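Local structure of DNA-binding protein Sso10a-2 (Sulfolobus solfataricus, 4HW0) at residues K43-L48 / G52-K57; D16-C21 / Y65-K70. The protein probably binds DNA through a winged-helix domain and helps to organise and compact archaeal chromatin as a coiled-coil dimer. All coordinates share one frame; numbering follows the deposited sequence.

Interactions 1 and 2 are neighbouring contacts within one winged-helix domain, their centres about 9 Å apart. Along the chain, interaction 1 is nested inside the loop that interaction 2 closes. It turns helix 38-50 into strand 54-59, while interaction 2 brings the end of helix 10-18 against strand 62-67. The two strands are antiparallel neighbours, joined by the backbone bond of Glu66 N to Asn55 O (2.8 Å), and Thr68 OG1 lies 2.6 Å from Gly52 O in a hydrogen bond. The helices meet where Ile17 CD1 packs on Tyr44 CB at 3.5 Å. Leu54, from interaction 1, also touches Leu18 and Cys21, so both contacts share one apolar interior.

Interaction 1. Residues K43-L48 / G52-K57; sequences KYLDQL and GALNIK
The carbonyl group of Leu48 receives two backbone donors from different directions. Ala53 N comes almost along the C=O axis, 2.8 Å from Leu48 O, whereas Leu54 N stands above the carbonyl plane, 62° out of it, at 3.3 Å from the same oxygen. The first bond, with that of Gly52 N to Val49 O, makes a Schellman motif that ends helix 38-50. Gly52 is its C-prime residue, and its positive phi (83°) is a value that glycine adopts readily.

Beside this polar turn the side chains close an apolar seam. Leu54 CD1 fits against two leucines one helical turn apart, 3.7 Å from Leu45 CD2 and 3.7 Å from Leu48 CB, its chain slanting across both. The CG of Leu54 is anti to its carbonyl carbon (chi1 -63°), which carries the branched end back to the helix. Small Ala53 suits the tight bend: its CB lies 3.9 Å from Leu48 CD2. Tyr65 touches both Leu45 and Leu54, extending the seam to the next strand.

Chemically, the carbonyl of buried Leu48 accepts a short axial bond and a longer one from above its plane, which probably sets the direction in which the chain leaves the helix; the leucines support that exit by apolar contact.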
loop_
_atom_site.group_PDB
_atom_site.type_symbol
_atom_site.label_atom_id
_atom_site.label_comp_id
_atom_site.label_asym_id
_atom_site.label_seq_id
_atom_site.Cartn_x
_atom_site.Cartn_y
_atom_site.Cartn_z
ATOM N N LYS A 43 19.315 -1.193 -18.736
ATOM C CA LYS A 43 19.286 -2.006 -17.511
ATOM C C LYS A 43 17.975 -2.828 -17.354
ATOM O O LYS A 43 17.968 -4.048 -17.054
ATOM C CB LYS A 43 19.442 -1.080 -16.333
ATOM C CG LYS A 43 19.371 -1.843 -15.031
ATOM C CD LYS A 43 19.190 -0.977 -13.818
ATOM C CE LYS A 43 19.299 -1.804 -12.540
ATOM N NZ LYS A 43 19.474 -0.884 -11.388
ATOM N N TYR A 44 16.844 -2.137 -17.455
ATOM C CA TYR A 44 15.554 -2.810 -17.313
ATOM C C TYR A 44 15.226 -3.786 -18.387
ATOM O O TYR A 44 14.662 -4.847 -18.093
ATOM C CB TYR A 44 14.422 -1.778 -17.265
ATOM C CG TYR A 44 14.361 -1.146 -15.917
ATOM C CD1 TYR A 44 15.201 -0.101 -15.557
ATOM C CD2 TYR A 44 13.439 -1.587 -15.010
ATOM C CE1 TYR A 44 15.133 0.478 -14.325
ATOM C CE2 TYR A 44 13.337 -1.004 -13.776
ATOM C CZ TYR A 44 14.182 0.029 -13.438
ATOM O OH TYR A 44 14.077 0.550 -12.180
ATOM N N LEU A 45 15.544 -3.464 -19.632
ATOM C CA LEU A 45 15.328 -4.421 -20.704
ATOM C C LEU A 45 16.073 -5.709 -20.396
ATOM O O LEU A 45 15.550 -6.767 -20.648
ATOM C CB LEU A 45 15.748 -3.879 -22.021
ATOM C CG LEU A 45 14.808 -2.781 -22.555
ATOM C CD1 LEU A 45 15.485 -2.044 -23.681
ATOM C CD2 LEU A 45 13.496 -3.368 -23.011
ATOM N N ASP A 46 17.314 -5.577 -19.963
ATOM C CA ASP A 46 18.101 -6.754 -19.683
ATOM C C ASP A 46 17.521 -7.624 -18.558
ATOM O O ASP A 46 17.430 -8.839 -18.689
ATOM C CB ASP A 46 19.532 -6.423 -19.364
ATOM C CG ASP A 46 20.363 -7.753 -19.251
ATOM O OD1 ASP A 46 20.425 -8.548 -20.256
ATOM O OD2 ASP A 46 20.816 -8.055 -18.150
ATOM N N GLN A 47 17.052 -6.971 -17.515
ATOM C CA GLN A 47 16.314 -7.609 -16.459
ATOM C C GLN A 47 15.053 -8.340 -16.932
ATOM O O GLN A 47 14.823 -9.499 -16.566
ATOM C CB GLN A 47 16.000 -6.661 -15.348
ATOM C CG GLN A 47 17.264 -6.185 -14.604
ATOM C CD GLN A 47 16.895 -5.487 -13.337
ATOM O OE1 GLN A 47 15.764 -4.954 -13.225
ATOM N NE2 GLN A 47 17.853 -5.342 -12.422
ATOM N N LEU A 48 14.285 -7.701 -17.784
ATOM C CA LEU A 48 13.048 -8.298 -18.322
ATOM C C LEU A 48 13.330 -9.485 -19.203
ATOM O O LEU A 48 12.568 -10.470 -19.202
ATOM C CB LEU A 48 12.269 -7.202 -19.102
ATOM C CG LEU A 48 11.616 -6.201 -18.180
ATOM C CD1 LEU A 48 11.028 -4.997 -18.896
ATOM C CD2 LEU A 48 10.523 -6.833 -17.305
ATOM N N GLY A 52 12.412 -13.553 -18.257
ATOM C CA GLY A 52 11.553 -14.227 -19.231
ATOM C C GLY A 52 10.295 -13.435 -19.623
ATOM O O GLY A 52 9.361 -14.004 -20.192
ATOM N N ALA A 53 10.307 -12.147 -19.369
ATOM C CA ALA A 53 9.153 -11.261 -19.720
ATOM C C ALA A 53 9.229 -10.750 -21.150
ATOM O O ALA A 53 8.218 -10.484 -21.777
ATOM C CB ALA A 53 9.072 -10.110 -18.756
ATOM N N LEU A 54 10.448 -10.664 -21.666
ATOM C CA LEU A 54 10.725 -10.290 -23.052
ATOM C C LEU A 54 11.717 -11.291 -23.684
ATOM O O LEU A 54 12.608 -11.745 -23.026
ATOM C CB LEU A 54 11.376 -8.885 -23.103
ATOM C CG LEU A 54 10.593 -7.697 -22.613
ATOM C CD1 LEU A 54 11.440 -6.437 -22.670
ATOM C CD2 LEU A 54 9.297 -7.567 -23.449
ATOM N N ASN A 55 11.523 -11.591 -24.960
ATOM C CA ASN A 55 12.544 -12.197 -25.826
ATOM C C ASN A 55 13.246 -11.116 -26.649
ATOM O O ASN A 55 12.642 -10.099 -26.972
ATOM C CB ASN A 55 11.951 -13.186 -26.801
ATOM C CG ASN A 55 11.382 -14.411 -26.111
ATOM O OD1 ASN A 55 11.896 -14.859 -25.086
ATOM N ND2 ASN A 55 10.269 -14.897 -26.623
ATOM N N ILE A 56 14.520 -11.323 -26.937
ATOM C CA ILE A 56 15.282 -10.353 -27.683
ATOM C C ILE A 56 15.757 -10.972 -28.998
ATOM O O ILE A 56 16.183 -12.119 -29.037
ATOM C CB ILE A 56 16.449 -9.816 -26.838
ATOM C CG1 ILE A 56 17.143 -8.661 -27.558
ATOM C CG2 ILE A 56 17.402 -10.927 -26.425
ATOM C CD1 ILE A 56 18.282 -8.068 -26.749
ATOM N N LYS A 57 15.657 -10.190 -30.046
ATOM C CA LYS A 57 16.122 -10.539 -31.387
ATOM C C LYS A 57 16.903 -9.345 -31.909
ATOM O O LYS A 57 16.681 -8.240 -31.456
ATOM C CB LYS A 57 14.936 -10.704 -32.335
ATOM C CG LYS A 57 14.221 -12.009 -32.130
ATOM C CD LYS A 57 13.139 -12.246 -33.175
ATOM C CE LYS A 57 12.489 -13.601 -32.827
ATOM N NZ LYS A 57 11.113 -13.766 -33.375
#

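Interaction 2. Residues D16-C21 / Y65-K70; sequences DILRNC and YEITEK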
loop_
_atom_site.group_PDB
_atom_site.type_symbol
_atom_site.label_atom_id
_atom_site.label_comp_id
_atom_site.label_asym_id
_atom_site.label_seq_id
_atom_site.Cartn_x
_atom_site.Cartn_y
_atom_site.Cartn_z
ATOM N N ASP A 16 5.681 0.245 -17.390
ATOM C CA ASP A 16 5.722 1.236 -18.487
ATOM C C ASP A 16 6.493 0.759 -19.717
ATOM O O ASP A 16 6.120 1.021 -20.817
ATOM C CB ASP A 16 6.257 2.563 -17.975
ATOM C CG ASP A 16 5.218 3.313 -17.106
ATOM O OD1 ASP A 16 4.009 3.167 -17.392
ATOM O OD2 ASP A 16 5.615 4.009 -16.150
ATOM N N ILE A 17 7.517 -0.058 -19.512
ATOM C CA ILE A 17 8.108 -0.747 -20.655
ATOM C C ILE A 17 7.185 -1.774 -21.311
ATOM O O ILE A 17 6.996 -1.805 -22.541
ATOM C CB ILE A 17 9.423 -1.425 -20.241
ATOM C CG1 ILE A 17 10.419 -0.364 -19.831
ATOM C CG2 ILE A 17 9.997 -2.260 -21.367
ATOM C CD1 ILE A 17 11.654 -0.826 -19.115
ATOM N N LEU A 18 6.702 -2.695 -20.511
ATOM C CA LEU A 18 5.924 -3.780 -21.014
ATOM C C LEU A 18 4.682 -3.369 -21.777
ATOM O O LEU A 18 4.291 -4.035 -22.755
ATOM C CB LEU A 18 5.500 -4.700 -19.883
ATOM C CG LEU A 18 6.692 -5.497 -19.309
ATOM C CD1 LEU A 18 6.288 -6.061 -17.987
ATOM C CD2 LEU A 18 7.215 -6.557 -20.246
ATOM N N ARG A 19 4.037 -2.323 -21.306
ATOM C CA ARG A 19 2.779 -1.932 -21.942
ATOM C C ARG A 19 3.084 -1.272 -23.248
ATOM O O ARG A 19 2.179 -1.015 -24.021
ATOM C CB ARG A 19 1.951 -1.069 -20.987
ATOM C CG ARG A 19 2.496 0.319 -20.793
ATOM C CD ARG A 19 1.717 1.140 -19.751
ATOM N NE ARG A 19 2.343 2.458 -19.623
ATOM C CZ ARG A 19 2.244 3.405 -20.561
ATOM N NH1 ARG A 19 1.535 3.198 -21.682
ATOM N NH2 ARG A 19 2.862 4.575 -20.398
ATOM N N ASN A 20 4.356 -0.982 -23.517
ATOM C CA ASN A 20 4.758 -0.449 -24.843
ATOM C C ASN A 20 5.418 -1.473 -25.771
ATOM O O ASN A 20 5.876 -1.119 -26.864
ATOM C CB ASN A 20 5.670 0.740 -24.601
ATOM C CG ASN A 20 4.882 1.960 -24.170
ATOM O OD1 ASN A 20 4.170 2.527 -24.986
ATOM N ND2 ASN A 20 5.018 2.381 -22.897
ATOM N N CYS A 21 5.431 -2.753 -25.346
ATOM C CA CYS A 21 6.114 -3.840 -26.049
ATOM C C CYS A 21 5.212 -4.926 -26.470
ATOM O O CYS A 21 5.644 -6.068 -26.563
ATOM C CB CYS A 21 7.206 -4.547 -25.213
ATOM S SG CYS A 21 8.537 -3.397 -24.873
ATOM N N TYR A 65 12.478 -6.355 -29.059
ATOM C CA TYR A 65 12.021 -7.131 -27.918
ATOM C C TYR A 65 10.572 -7.534 -28.110
ATOM O O TYR A 65 9.753 -6.799 -28.735
ATOM C CB TYR A 65 12.193 -6.325 -26.649
ATOM C CG TYR A 65 13.599 -5.922 -26.349
ATOM C CD1 TYR A 65 14.134 -4.750 -26.893
ATOM C CD2 TYR A 65 14.374 -6.646 -25.469
ATOM C CE1 TYR A 65 15.423 -4.371 -26.606
ATOM C CE2 TYR A 65 15.668 -6.258 -25.170
ATOM C CZ TYR A 65 16.191 -5.150 -25.761
ATOM O OH TYR A 65 17.502 -4.779 -25.462
ATOM N N GLU A 66 10.256 -8.733 -27.698
ATOM C CA GLU A 66 8.894 -9.216 -27.835
ATOM C C GLU A 66 8.390 -9.686 -26.534
ATOM O O GLU A 66 9.059 -10.484 -25.888
ATOM C CB GLU A 66 8.788 -10.427 -28.728
ATOM C CG GLU A 66 9.108 -10.139 -30.130
ATOM C CD GLU A 66 9.099 -11.451 -30.957
ATOM O OE1 GLU A 66 8.481 -12.475 -30.476
ATOM O OE2 GLU A 66 9.703 -11.423 -32.073
ATOM N N ILE A 67 7.189 -9.291 -26.176
ATOM C CA ILE A 67 6.650 -9.674 -24.880
ATOM C C ILE A 67 6.261 -11.125 -24.979
ATOM O O ILE A 67 5.778 -11.565 -26.025
ATOM C CB ILE A 67 5.468 -8.813 -24.442
ATOM C CG1 ILE A 67 5.181 -8.974 -22.926
ATOM C CG2 ILE A 67 4.235 -9.028 -25.311
ATOM C CD1 ILE A 67 4.230 -7.877 -22.395
ATOM N N THR A 68 6.492 -11.841 -23.892
ATOM C CA THR A 68 6.142 -13.243 -23.804
ATOM C C THR A 68 4.844 -13.392 -23.019
ATOM O O THR A 68 4.324 -12.445 -22.420
ATOM C CB THR A 68 7.206 -14.014 -23.063
ATOM O OG1 THR A 68 7.252 -13.596 -21.703
ATOM C CG2 THR A 68 8.592 -13.767 -23.688
ATOM N N GLU A 69 4.325 -14.609 -23.013
ATOM C CA GLU A 69 3.151 -14.886 -22.211
ATOM C C GLU A 69 3.415 -14.542 -20.751
ATOM O O GLU A 69 2.590 -13.925 -20.068
ATOM C CB GLU A 69 2.772 -16.348 -22.437
ATOM C CG GLU A 69 1.833 -16.939 -21.435
ATOM C CD GLU A 69 0.387 -16.715 -21.789
ATOM O OE1 GLU A 69 0.070 -15.652 -22.390
ATOM O OE2 GLU A 69 -0.432 -17.618 -21.480
ATOM N N LYS A 70 4.591 -14.915 -20.251
ATOM C CA LYS A 70 4.946 -14.588 -18.858
ATOM C C LYS A 70 5.000 -13.070 -18.627
ATOM O O LYS A 70 4.565 -12.546 -17.631
ATOM C CB LYS A 70 6.281 -15.235 -18.513
ATOM C CG LYS A 70 6.687 -15.041 -17.080
ATOM C CD LYS A 70 8.011 -15.773 -16.736
ATOM C CE LYS A 70 8.318 -15.471 -15.308
ATOM N NZ LYS A 70 9.725 -15.829 -14.989
#
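Ile67 touches both Leu18 and Cys21, joining the first helix of the winged-helix fold to the end of the strand that leads into the long coiled-coil helix 69-98. Ile67 CD1 meets Leu18 CD2 at 3.9 Å, the two chains crossing at about a right angle, and the other branch, CG2, lies 3.5 Å from Cys21 O. With CG1 anti to the backbone N (chi1 -164°), the longer branch reaches the leucine while CG2 stays by the turn; a beta-branched residue thus serves two neighbours from a strand. Cut back to alanine, this position would probably lose the contact of CD1 with Leu18 CD2 and open a gap between helix and strand.

Further out, a type I turn from Leu18 to Cys21 sets the cysteine facing the strand, and its disulfide to Cys25 ties that turn to the sheet's first strand. Just past Ile67, Thr68 is the N-cap of helix 69-98, its OG1 bonded to Gly71 N.

Polar bonds brace the turn: Asn20 ND2 reaches Asp16 O at 2.7 Å and lies over one face of the Arg19 guanidinium. In that group's plane, Arg19 NE donates a nearly straight hydrogen bond (172°), part of a salt bridge, to the anti lone pair of Asp16 OD1.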